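Local coordinates for DUF4276 family protein (Pyrococcus horikoshii, PDB 2P62) that is of unknown function but belongs to a Toprim-like family, so it may act in nucleic-acid processing, at residues Tyr25-Ala30 and Leu51-Lys55; Lys68-Pro72 and Trp107-Phe111; Leu139-Glu143 and Ala157-Lys161. The contacts are given in a common frame with arbitrary orientation. Residues are numbered along the deposited sequence.

Contact 1. Residues Tyr25-Ala30 and Leu51-Lys55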
ATOM      1  N   TYR A  25       5.290 -21.334  10.051  1.00 30.87           N
ATOM      2  CA  TYR A  25       5.420 -22.698   9.537  1.00 30.05           C
ATOM      3  C   TYR A  25       6.663 -23.010   8.715  1.00 27.89           C
ATOM      4  O   TYR A  25       6.739 -24.070   8.116  1.00 26.55           O
ATOM      5  CB  TYR A  25       4.165 -23.112   8.746  1.00 29.17           C
ATOM      6  CG  TYR A  25       2.920 -23.147   9.593  1.00 27.72           C
ATOM      7  CD1 TYR A  25       2.095 -22.037   9.682  1.00 28.25           C
ATOM      8  CD2 TYR A  25       2.610 -24.261  10.369  1.00 29.04           C
ATOM      9  CE1 TYR A  25       0.994 -22.026  10.525  1.00 30.69           C
ATOM     10  CE2 TYR A  25       1.504 -24.263  11.224  1.00 28.55           C
ATOM     11  CZ  TYR A  25       0.703 -23.136  11.295  1.00 30.91           C
ATOM     12  OH  TYR A  25      -0.384 -23.099  12.138  1.00 32.33           O
ATOM     13  N   GLY A  26       7.623 -22.092   8.677  1.00 28.87           N
ATOM     14  CA  GLY A  26       8.850 -22.347   7.946  1.00 28.13           C
ATOM     15  C   GLY A  26       8.801 -22.275   6.433  1.00 29.19           C
ATOM     16  O   GLY A  26       9.760 -22.651   5.767  1.00 30.21           O
ATOM     17  N   PHE A  27       7.705 -21.801   5.868  1.00 28.48           N
ATOM     18  CA  PHE A  27       7.641 -21.709   4.423  1.00 31.82           C
ATOM     19  C   PHE A  27       8.523 -20.566   3.915  1.00 33.58           C
ATOM     20  O   PHE A  27       8.665 -19.537   4.578  1.00 32.89           O
ATOM     21  CB  PHE A  27       6.189 -21.518   3.981  1.00 31.67           C
ATOM     22  CG  PHE A  27       5.472 -22.804   3.704  1.00 30.63           C
ATOM     23  CD1 PHE A  27       5.360 -23.276   2.402  1.00 31.18           C
ATOM     24  CD2 PHE A  27       4.934 -23.557   4.738  1.00 29.13           C
ATOM     25  CE1 PHE A  27       4.723 -24.485   2.127  1.00 30.52           C
ATOM     26  CE2 PHE A  27       4.293 -24.771   4.475  1.00 30.24           C
ATOM     27  CZ  PHE A  27       4.188 -25.235   3.166  1.00 29.60           C
ATOM     28  N   ARG A  28       9.125 -20.758   2.744  1.00 37.40           N
ATOM     29  CA  ARG A  28       9.990 -19.743   2.145  1.00 42.09           C
ATOM     30  C   ARG A  28       9.499 -19.335   0.752  1.00 42.84           C
ATOM     31  O   ARG A  28       8.929 -20.144   0.023  1.00 41.25           O
ATOM     32  CB  ARG A  28      11.423 -20.270   2.054  1.00 44.62           C
ATOM     33  CG  ARG A  28      12.454 -19.200   1.725  1.00 51.52           C
ATOM     34  CD  ARG A  28      12.369 -18.027   2.710  1.00 54.96           C
ATOM     35  NE  ARG A  28      11.620 -16.879   2.188  1.00 54.21           N
ATOM     36  CZ  ARG A  28      10.969 -16.007   2.953  1.00 55.26           C
ATOM     37  NH1 ARG A  28      10.963 -16.154   4.275  1.00 55.50           N
ATOM     38  NH2 ARG A  28      10.342 -14.974   2.400  1.00 56.51           N
ATOM     39  N   GLU A  29       9.716 -18.077   0.382  1.00 46.93           N
ATOM     40  CA  GLU A  29       9.285 -17.600  -0.931  1.00 51.64           C
ATOM     41  C   GLU A  29      10.147 -18.171  -2.059  1.00 54.78           C
ATOM     42  O   GLU A  29      11.369 -18.226  -1.945  1.00 53.32           O
ATOM     43  CB  GLU A  29       9.320 -16.069  -0.977  1.00 50.64           C
ATOM     44  CG  GLU A  29       8.835 -15.476  -2.298  1.00 51.54           C
ATOM     45  CD  GLU A  29       8.483 -14.005  -2.180  1.00 52.30           C
ATOM     46  OE1 GLU A  29       8.130 -13.390  -3.212  1.00 51.76           O
ATOM     47  OE2 GLU A  29       8.552 -13.467  -1.052  1.00 52.53           O
ATOM     48  N   ALA A  30       9.499 -18.595  -3.142  1.00 60.74           N
ATOM     49  CA  ALA A  30      10.186 -19.168  -4.300  1.00 67.60           C
ATOM     50  C   ALA A  30      11.405 -18.351  -4.704  1.00 73.31           C
ATOM     51  O   ALA A  30      11.405 -17.126  -4.594  1.00 74.30           O
ATOM     52  CB  ALA A  30       9.227 -19.273  -5.472  1.00 67.70           C
ATOM     53  N   LEU A  51       2.221 -15.025  -5.410  1.00 34.88           N
ATOM     54  CA  LEU A  51       3.216 -15.302  -4.395  1.00 31.32           C
ATOM     55  C   LEU A  51       3.355 -16.819  -4.259  1.00 30.11           C
ATOM     56  O   LEU A  51       2.362 -17.535  -4.102  1.00 28.91           O
ATOM     57  CB  LEU A  51       2.779 -14.680  -3.075  1.00 29.07           C
ATOM     58  CG  LEU A  51       3.629 -14.954  -1.843  1.00 30.18           C
ATOM     59  CD1 LEU A  51       5.024 -14.350  -1.988  1.00 25.52           C
ATOM     60  CD2 LEU A  51       2.897 -14.376  -0.640  1.00 28.18           C
ATOM     61  N   VAL A  52       4.590 -17.303  -4.346  1.00 28.38           N
ATOM     62  CA  VAL A  52       4.866 -18.731  -4.231  1.00 26.02           C
ATOM     63  C   VAL A  52       5.706 -19.024  -2.993  1.00 27.22           C
ATOM     64  O   VAL A  52       6.857 -18.606  -2.896  1.00 26.49           O
ATOM     65  CB  VAL A  52       5.617 -19.268  -5.465  1.00 24.83           C
ATOM     66  CG1 VAL A  52       5.841 -20.773  -5.323  1.00 26.07           C
ATOM     67  CG2 VAL A  52       4.829 -18.982  -6.721  1.00 22.35           C
ATOM     68  N   LEU A  53       5.111 -19.742  -2.048  1.00 26.98           N
ATOM     69  CA  LEU A  53       5.789 -20.109  -0.818  1.00 28.38           C
ATOM     70  C   LEU A  53       6.040 -21.610  -0.868  1.00 29.41           C
ATOM     71  O   LEU A  53       5.156 -22.375  -1.259  1.00 28.72           O
ATOM     72  CB  LEU A  53       4.919 -19.764   0.394  1.00 25.94           C
ATOM     73  CG  LEU A  53       4.433 -18.320   0.524  1.00 28.11           C
ATOM     74  CD1 LEU A  53       3.746 -18.145   1.879  1.00 25.05           C
ATOM     75  CD2 LEU A  53       5.612 -17.346   0.398  1.00 26.84           C
ATOM     76  N   GLU A  54       7.240 -22.031  -0.475  1.00 29.72           N
ATOM     77  CA  GLU A  54       7.583 -23.450  -0.501  1.00 30.42           C
ATOM     78  C   GLU A  54       8.263 -23.974   0.757  1.00 28.86           C
ATOM     79  O   GLU A  54       8.929 -23.228   1.474  1.00 28.02           O
ATOM     80  CB  GLU A  54       8.483 -23.745  -1.702  1.00 30.61           C
ATOM     81  CG  GLU A  54       7.835 -23.455  -3.036  1.00 35.14           C
ATOM     82  CD  GLU A  54       8.760 -23.725  -4.206  1.00 35.44           C
ATOM     83  OE1 GLU A  54       8.308 -23.599  -5.361  1.00 39.48           O
ATOM     84  OE2 GLU A  54       9.936 -24.062  -3.968  1.00 36.68           O
ATOM     85  N   LYS A  55       8.082 -25.271   1.002  1.00 28.41           N
ATOM     86  CA  LYS A  55       8.670 -25.975   2.137  1.00 28.00           C
ATOM     87  C   LYS A  55       8.533 -27.474   1.894  1.00 29.44           C
ATOM     88  O   LYS A  55       7.448 -27.965   1.576  1.00 29.80           O
ATOM     89  CB  LYS A  55       7.963 -25.601   3.434  1.00 30.81           C
ATOM     90  CG  LYS A  55       8.520 -26.281   4.671  1.00 32.96           C
ATOM     91  CD  LYS A  55       7.686 -25.896   5.879  1.00 35.77           C
ATOM     92  CE  LYS A  55       8.068 -26.690   7.111  1.00 37.12           C
ATOM     93  NZ  LYS A  55       9.510 -26.557   7.397  1.00 37.19           N
TER
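The Phe-27 ring lies flat under the side chain of Lys-55: CB of Lys-55 sits 3.5 Å from the ring centroid and 6° off its normal, a CH-pi contact over the face. Leu-53 C meets the ring edge, 3.7 Å from Phe-27 CD1, with Leu-53 CB 4.1 Å from the same atom, and the ring reaches inward to Ile-58 and Leu-60 of strand 58-63. The extended Lys-55 chain carries on along the turn, bringing its CD to 3.0 Å from Tyr-25 O. Beside it, Gly-26 has a positive phi of 75°, and a CB on it would fall about 3.0 Å from Lys-55 NZ. Past this turn the chain becomes the short strand 28-29, an outermost strand of the mixed sheet, antiparallel to 51-55. Arg-28 and Glu-54 form a hydrogen-bonded pair, with Arg-28 N to Glu-54 O at 2.8 Å and Glu-54 N to Arg-28 O at 2.6 Å; Glu-29 and Leu-53 follow as a non-hydrogen-bonded pair, CA to CA 4.3 Å. Ala-30 N to Val-52 O, 2.7 Å, adds one more bond, and the CB atoms of Ala-30 and Val-52 meet at 3.6 Å. The side chains of Glu-29 and Leu-53 share one face, on which Leu-53 packs against Leu-21 of helix 11-23; those of Arg-28 and Glu-54 start from the other, although the guanidinium of Arg-28 turns away to a salt bridge with Glu-22. Backbone hydrogen bonds thus set the register; Phe-27 adds apolar and CH-pi contacts, and the charged side chains of Arg-28 and Glu-29 stay at the surface.

Contact 2. Residues Lys68-Pro72 and Trp107-Phe111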
ATOM      1  N   LYS A  68     -13.869 -10.459  -8.479  1.00 72.82           N
ATOM      2  CA  LYS A  68     -15.056 -11.178  -8.025  1.00 71.97           C
ATOM      3  C   LYS A  68     -15.656 -11.991  -9.174  1.00 71.23           C
ATOM      4  O   LYS A  68     -16.399 -12.948  -8.952  1.00 71.85           O
ATOM      5  CB  LYS A  68     -16.095 -10.177  -7.506  1.00 71.64           C
ATOM      6  CG  LYS A  68     -17.148 -10.763  -6.572  1.00 70.98           C
ATOM      7  CD  LYS A  68     -16.561 -11.060  -5.202  1.00 69.85           C
ATOM      8  CE  LYS A  68     -17.636 -11.475  -4.211  1.00 68.66           C
ATOM      9  NZ  LYS A  68     -17.083 -11.610  -2.837  1.00 67.37           N
ATOM     10  N   GLN A  69     -15.315 -11.609 -10.402  1.00 69.24           N
ATOM     11  CA  GLN A  69     -15.835 -12.274 -11.589  1.00 67.23           C
ATOM     12  C   GLN A  69     -14.826 -13.201 -12.268  1.00 64.68           C
ATOM     13  O   GLN A  69     -15.164 -13.913 -13.219  1.00 63.55           O
ATOM     14  CB  GLN A  69     -16.311 -11.216 -12.582  1.00 69.80           C
ATOM     15  CG  GLN A  69     -17.034 -11.765 -13.789  1.00 73.23           C
ATOM     16  CD  GLN A  69     -17.550 -10.666 -14.690  1.00 75.09           C
ATOM     17  OE1 GLN A  69     -18.345  -9.826 -14.264  1.00 76.44           O
ATOM     18  NE2 GLN A  69     -17.100 -10.661 -15.941  1.00 75.51           N
ATOM     19  N   ARG A  70     -13.590 -13.195 -11.777  1.00 61.39           N
ATOM     20  CA  ARG A  70     -12.547 -14.029 -12.359  1.00 56.86           C
ATOM     21  C   ARG A  70     -12.279 -15.296 -11.543  1.00 53.58           C
ATOM     22  O   ARG A  70     -11.694 -16.249 -12.059  1.00 52.68           O
ATOM     23  CB  ARG A  70     -11.251 -13.228 -12.507  1.00 59.21           C
ATOM     24  CG  ARG A  70     -10.436 -13.622 -13.735  1.00 61.31           C
ATOM     25  CD  ARG A  70      -8.975 -13.222 -13.622  1.00 62.19           C
ATOM     26  NE  ARG A  70      -8.222 -13.593 -14.819  1.00 64.48           N
ATOM     27  CZ  ARG A  70      -8.305 -12.958 -15.986  1.00 66.44           C
ATOM     28  NH1 ARG A  70      -9.110 -11.909 -16.121  1.00 66.74           N
ATOM     29  NH2 ARG A  70      -7.588 -13.373 -17.022  1.00 66.96           N
ATOM     30  N   ILE A  71     -12.702 -15.303 -10.278  1.00 49.77           N
ATOM     31  CA  ILE A  71     -12.514 -16.460  -9.399  1.00 47.49           C
ATOM     32  C   ILE A  71     -13.025 -17.748 -10.061  1.00 46.41           C
ATOM     33  O   ILE A  71     -12.321 -18.760 -10.098  1.00 45.21           O
ATOM     34  CB  ILE A  71     -13.261 -16.282  -8.044  1.00 48.48           C
ATOM     35  CG1 ILE A  71     -12.753 -15.040  -7.306  1.00 48.77           C
ATOM     36  CG2 ILE A  71     -13.100 -17.532  -7.188  1.00 47.59           C
ATOM     37  CD1 ILE A  71     -11.282 -15.061  -6.962  1.00 48.68           C
ATOM     38  N   PRO A  72     -14.264 -17.732 -10.583  1.00 44.29           N
ATOM     39  CA  PRO A  72     -14.793 -18.936 -11.229  1.00 43.96           C
ATOM     40  C   PRO A  72     -13.991 -19.284 -12.481  1.00 42.29           C
ATOM     41  O   PRO A  72     -13.825 -20.454 -12.837  1.00 40.45           O
ATOM     42  CB  PRO A  72     -16.235 -18.549 -11.552  1.00 45.02           C
ATOM     43  CG  PRO A  72     -16.133 -17.070 -11.791  1.00 45.97           C
ATOM     44  CD  PRO A  72     -15.243 -16.632 -10.649  1.00 44.39           C
ATOM     45  N   TRP A 107     -21.182 -19.576  -2.138  1.00 26.10           N
ATOM     46  CA  TRP A 107     -20.492 -18.747  -3.120  1.00 27.52           C
ATOM     47  C   TRP A 107     -19.575 -19.606  -4.006  1.00 28.51           C
ATOM     48  O   TRP A 107     -19.651 -19.569  -5.239  1.00 28.79           O
ATOM     49  CB  TRP A 107     -19.703 -17.655  -2.388  1.00 29.58           C
ATOM     50  CG  TRP A 107     -18.985 -16.683  -3.279  1.00 30.61           C
ATOM     51  CD1 TRP A 107     -19.513 -15.965  -4.314  1.00 30.23           C
ATOM     52  CD2 TRP A 107     -17.593 -16.335  -3.215  1.00 29.74           C
ATOM     53  NE1 TRP A 107     -18.532 -15.193  -4.902  1.00 30.75           N
ATOM     54  CE2 TRP A 107     -17.347 -15.402  -4.248  1.00 28.91           C
ATOM     55  CE3 TRP A 107     -16.532 -16.721  -2.383  1.00 28.94           C
ATOM     56  CZ2 TRP A 107     -16.080 -14.851  -4.476  1.00 31.40           C
ATOM     57  CZ3 TRP A 107     -15.267 -16.172  -2.609  1.00 32.08           C
ATOM     58  CH2 TRP A 107     -15.055 -15.245  -3.649  1.00 30.35           C
ATOM     59  N   VAL A 108     -18.723 -20.406  -3.379  1.00 28.03           N
ATOM     60  CA  VAL A 108     -17.823 -21.263  -4.131  1.00 26.32           C
ATOM     61  C   VAL A 108     -18.599 -22.313  -4.929  1.00 26.00           C
ATOM     62  O   VAL A 108     -18.349 -22.517  -6.115  1.00 23.77           O
ATOM     63  CB  VAL A 108     -16.829 -21.957  -3.182  1.00 25.15           C
ATOM     64  CG1 VAL A 108     -15.944 -22.942  -3.955  1.00 25.02           C
ATOM     65  CG2 VAL A 108     -15.979 -20.904  -2.494  1.00 22.31           C
ATOM     66  N   LEU A 109     -19.545 -22.971  -4.266  1.00 25.26           N
ATOM     67  CA  LEU A 109     -20.354 -24.002  -4.902  1.00 27.22           C
ATOM     68  C   LEU A 109     -21.010 -23.516  -6.202  1.00 27.68           C
ATOM     69  O   LEU A 109     -21.122 -24.273  -7.177  1.00 25.52           O
ATOM     70  CB  LEU A 109     -21.429 -24.491  -3.928  1.00 29.21           C
ATOM     71  CG  LEU A 109     -22.152 -25.759  -4.388  1.00 30.35           C
ATOM     72  CD1 LEU A 109     -21.175 -26.935  -4.375  1.00 29.97           C
ATOM     73  CD2 LEU A 109     -23.330 -26.039  -3.487  1.00 31.73           C
ATOM     74  N   SER A 110     -21.447 -22.257  -6.209  1.00 27.18           N
ATOM     75  CA  SER A 110     -22.090 -21.660  -7.381  1.00 28.45           C
ATOM     76  C   SER A 110     -21.130 -21.521  -8.568  1.00 29.27           C
ATOM     77  O   SER A 110     -21.561 -21.217  -9.678  1.00 29.50           O
ATOM     78  CB  SER A 110     -22.655 -20.274  -7.040  1.00 27.81           C
ATOM     79  OG  SER A 110     -21.620 -19.287  -7.034  1.00 30.05           O
ATOM     80  N   PHE A 111     -19.837 -21.731  -8.331  1.00 30.50           N
ATOM     81  CA  PHE A 111     -18.831 -21.645  -9.390  1.00 33.61           C
ATOM     82  C   PHE A 111     -18.592 -23.006 -10.037  1.00 35.28           C
ATOM     83  O   PHE A 111     -18.032 -23.088 -11.126  1.00 36.32           O
ATOM     84  CB  PHE A 111     -17.495 -21.130  -8.825  1.00 33.92           C
ATOM     85  CG  PHE A 111     -17.570 -19.742  -8.263  1.00 33.76           C
ATOM     86  CD1 PHE A 111     -16.784 -19.373  -7.179  1.00 33.64           C
ATOM     87  CD2 PHE A 111     -18.453 -18.813  -8.797  1.00 35.12           C
ATOM     88  CE1 PHE A 111     -16.884 -18.106  -6.630  1.00 33.38           C
ATOM     89  CE2 PHE A 111     -18.563 -17.541  -8.256  1.00 35.49           C
ATOM     90  CZ  PHE A 111     -17.778 -17.187  -7.170  1.00 34.74           C
TER
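Ile-71 is the bump of this contact, set in the hollow between two aromatic rings four residues apart in the chain: CG1 of Ile-71 comes to 4.3 Å from Trp-107 CH2, and CG2 of Ile-71 to 3.9 Å from Phe-111 CE1. Next to it the Pro-72 ring lies over one face of the Phe-111 ring. Pro-72 CD stands 4.2 Å from the Phe-111 centroid, 11° off the normal, a CH-pi contact, while Pro-72 CB approaches Phe-111 CD2 to 3.5 Å. The backbones draw closest here, Pro-72 CA and Phe-111 CA being 5.2 Å apart. Pro-72 belongs to the first turn of helix 71-84, the helix of a beta-alpha-beta crossover that leaves strand 58-63, passes strand 2-7 and enters strand 89-97 parallel to both, within the alpha/beta sheet of this Toprim-like family. Helix 104-109 follows that last strand and presses Trp-107 and Val-108 onto its Val-94, so the contact joins two successive helical connections. Beside Ile-71, Lys-68 reaches the indole: Lys-68 CE is 3.7 Å from Trp-107 CZ2, and NZ makes an off-centre cation-pi contact, 4.3 Å from the centroid of the six-membered ring. Arg-96 provides a second cation for the same indole. Phe-111 N bonds to Val-108 O at 2.8 Å, and Ser-110 OG donates to Trp-107 O at 2.7 Å.

Contact 3. Residues Leu139-Glu143 and Ala157-Lys161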
ATOM      1  N   LEU A 139     -15.935 -14.515  14.601  1.00 36.08           N
ATOM      2  CA  LEU A 139     -15.727 -14.375  16.040  1.00 35.84           C
ATOM      3  C   LEU A 139     -16.540 -13.201  16.546  1.00 36.46           C
ATOM      4  O   LEU A 139     -17.260 -12.565  15.780  1.00 37.07           O
ATOM      5  CB  LEU A 139     -14.230 -14.183  16.375  1.00 34.41           C
ATOM      6  CG  LEU A 139     -13.349 -13.003  15.905  1.00 34.75           C
ATOM      7  CD1 LEU A 139     -13.513 -12.793  14.405  1.00 34.20           C
ATOM      8  CD2 LEU A 139     -13.698 -11.734  16.655  1.00 34.27           C
ATOM      9  N   THR A 140     -16.459 -12.938  17.844  1.00 38.72           N
ATOM     10  CA  THR A 140     -17.178 -11.814  18.425  1.00 39.66           C
ATOM     11  C   THR A 140     -16.167 -10.945  19.142  1.00 39.54           C
ATOM     12  O   THR A 140     -15.510 -11.380  20.085  1.00 39.34           O
ATOM     13  CB  THR A 140     -18.254 -12.271  19.425  1.00 42.10           C
ATOM     14  OG1 THR A 140     -19.243 -13.054  18.739  1.00 43.92           O
ATOM     15  CG2 THR A 140     -18.937 -11.060  20.060  1.00 42.10           C
ATOM     16  N   LEU A 141     -16.016  -9.725  18.650  1.00 39.90           N
ATOM     17  CA  LEU A 141     -15.081  -8.772  19.222  1.00 43.17           C
ATOM     18  C   LEU A 141     -15.909  -7.930  20.177  1.00 46.11           C
ATOM     19  O   LEU A 141     -16.708  -7.097  19.753  1.00 50.06           O
ATOM     20  CB  LEU A 141     -14.486  -7.921  18.099  1.00 40.72           C
ATOM     21  CG  LEU A 141     -13.329  -6.949  18.323  1.00 39.16           C
ATOM     22  CD1 LEU A 141     -13.881  -5.632  18.753  1.00 40.27           C
ATOM     23  CD2 LEU A 141     -12.324  -7.512  19.321  1.00 38.24           C
ATOM     24  N   ASN A 142     -15.742  -8.152  21.469  1.00 45.65           N
ATOM     25  CA  ASN A 142     -16.542  -7.408  22.426  1.00 46.29           C
ATOM     26  C   ASN A 142     -16.006  -6.042  22.819  1.00 46.07           C
ATOM     27  O   ASN A 142     -15.448  -5.874  23.902  1.00 44.40           O
ATOM     28  CB  ASN A 142     -16.789  -8.268  23.663  1.00 47.70           C
ATOM     29  CG  ASN A 142     -17.822  -9.351  23.410  1.00 49.52           C
ATOM     30  OD1 ASN A 142     -18.980  -9.050  23.102  1.00 49.09           O
ATOM     31  ND2 ASN A 142     -17.411 -10.614  23.524  1.00 47.73           N
ATOM     32  N   GLU A 143     -16.188  -5.068  21.927  1.00 46.04           N
ATOM     33  CA  GLU A 143     -15.756  -3.687  22.159  1.00 45.68           C
ATOM     34  C   GLU A 143     -16.959  -2.756  21.934  1.00 45.83           C
ATOM     35  O   GLU A 143     -17.497  -2.667  20.829  1.00 45.42           O
ATOM     36  CB  GLU A 143     -14.594  -3.329  21.221  1.00 46.24           C
ATOM     37  CG  GLU A 143     -13.300  -4.100  21.511  1.00 45.26           C
ATOM     38  CD  GLU A 143     -12.661  -3.709  22.839  1.00 48.13           C
ATOM     39  OE1 GLU A 143     -11.747  -4.432  23.309  1.00 45.84           O
ATOM     40  OE2 GLU A 143     -13.068  -2.669  23.408  1.00 49.06           O
ATOM     41  N   ALA A 157      -8.392  -7.102  15.017  1.00 24.95           N
ATOM     42  CA  ALA A 157      -8.793  -6.297  16.159  1.00 25.24           C
ATOM     43  C   ALA A 157      -8.792  -7.168  17.418  1.00 26.63           C
ATOM     44  O   ALA A 157      -8.476  -6.691  18.509  1.00 25.48           O
ATOM     45  CB  ALA A 157     -10.182  -5.710  15.929  1.00 21.86           C
ATOM     46  N   TYR A 158      -9.140  -8.448  17.264  1.00 26.64           N
ATOM     47  CA  TYR A 158      -9.181  -9.358  18.401  1.00 27.56           C
ATOM     48  C   TYR A 158      -7.773  -9.673  18.893  1.00 26.85           C
ATOM     49  O   TYR A 158      -7.537  -9.824  20.098  1.00 24.83           O
ATOM     50  CB  TYR A 158      -9.935 -10.642  18.031  1.00 29.52           C
ATOM     51  CG  TYR A 158     -10.170 -11.562  19.205  1.00 30.79           C
ATOM     52  CD1 TYR A 158      -9.308 -12.620  19.464  1.00 31.43           C
ATOM     53  CD2 TYR A 158     -11.240 -11.353  20.075  1.00 34.29           C
ATOM     54  CE1 TYR A 158      -9.497 -13.453  20.558  1.00 35.33           C
ATOM     55  CE2 TYR A 158     -11.444 -12.180  21.177  1.00 37.61           C
ATOM     56  CZ  TYR A 158     -10.564 -13.231  21.412  1.00 38.67           C
ATOM     57  OH  TYR A 158     -10.750 -14.055  22.500  1.00 42.29           O
ATOM     58  N   LEU A 159      -6.835  -9.762  17.958  1.00 27.28           N
ATOM     59  CA  LEU A 159      -5.451 -10.019  18.312  1.00 28.99           C
ATOM     60  C   LEU A 159      -4.940  -8.800  19.086  1.00 29.56           C
ATOM     61  O   LEU A 159      -4.225  -8.942  20.076  1.00 30.04           O
ATOM     62  CB  LEU A 159      -4.608 -10.235  17.050  1.00 29.21           C
ATOM     63  CG  LEU A 159      -3.100 -10.444  17.262  1.00 31.86           C
ATOM     64  CD1 LEU A 159      -2.860 -11.658  18.136  1.00 32.27           C
ATOM     65  CD2 LEU A 159      -2.413 -10.616  15.918  1.00 31.25           C
ATOM     66  N   ALA A 160      -5.321  -7.605  18.637  1.00 29.27           N
ATOM     67  CA  ALA A 160      -4.906  -6.373  19.300  1.00 31.29           C
ATOM     68  C   ALA A 160      -5.437  -6.379  20.727  1.00 32.22           C
ATOM     69  O   ALA A 160      -4.749  -5.971  21.664  1.00 33.29           O
ATOM     70  CB  ALA A 160      -5.431  -5.151  18.540  1.00 30.93           C
ATOM     71  N   LYS A 161      -6.668  -6.845  20.883  1.00 33.56           N
ATOM     72  CA  LYS A 161      -7.289  -6.930  22.196  1.00 34.25           C
ATOM     73  C   LYS A 161      -6.469  -7.840  23.115  1.00 33.47           C
ATOM     74  O   LYS A 161      -6.033  -7.421  24.184  1.00 34.41           O
ATOM     75  CB  LYS A 161      -8.718  -7.462  22.063  1.00 34.41           C
ATOM     76  CG  LYS A 161      -9.504  -7.487  23.365  1.00 35.88           C
ATOM     77  CD  LYS A 161     -10.970  -7.770  23.086  1.00 36.73           C
ATOM     78  CE  LYS A 161     -11.814  -7.704  24.344  1.00 36.25           C
ATOM     79  NZ  LYS A 161     -13.261  -7.847  24.023  1.00 36.92           N
TER
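An inverse gamma turn centred on Asn-142 kinks the otherwise irregular segment 139-143, closed by a weak hydrogen bond from Glu-143 N to Leu-141 O at 3.0 Å. The carbonyl of the central residue is taken up by the helix opposite: Lys-161 NZ donates to Asn-142 O at 2.9 Å. To reach it, the lysine side chain runs fully extended, all four chi angles t, from helix 152-162 across to the loop. Glu-143 flanks its end, with OE1 3.4 Å from Lys-161 CE and in a long salt bridge of 3.8 Å to Lys-161 NZ. Next to this polar link Leu-141 fits among Ala-157, Tyr-158 and Lys-161, which share one side of the helix. Leu-141 CD2 lies 3.8 Å from Tyr-158 CA and 4.0 Å from Lys-161 CD, and touches the edge of the tyrosine ring at Tyr-158 CD2, 4.1 Å; Leu-141 CG is 4.1 Å from Ala-157 CB. Leu-139 extends the apolar strip, its CD2 4.2 Å from Tyr-158 CB, and also touches Leu-154 and Ser-155 of the same helix. The long connection after strand 129-136 thereby passes across the helix that it leads into. Leu-141 N bonds to Glu-148 within the same connection. Tyr-158 OH, on the helix, is hydrogen-bonded to Glu-229 of helix 220-229. Leucine contacts give the loop its apolar footing, and a single ammonium group, meeting one carbonyl closely and one carboxylate only loosely, supplies the polar attachment at the turn.

In the fold
The three contacts follow one another along the chain without interleaving and do not touch: their centres are 26 Å (1 and 2), 29 Å (1 and 3) and 30 Å (2 and 3) apart, and the nearest atoms about 14, 13 and 17 Å. Contact 1 pairs strands at one margin of the mixed sheet. Contact 2 joins helices 71-84 and 104-109, which precede and follow strand 89-97 of that sheet. Contact 3, across the chain's centre from contact 1, lies in the helical part entered after strand 129-136. Contacts 1 and 2 thus belong to the sheet-containing part, which is consistent with a Toprim-like fold, and contact 3 to the helical part that follows.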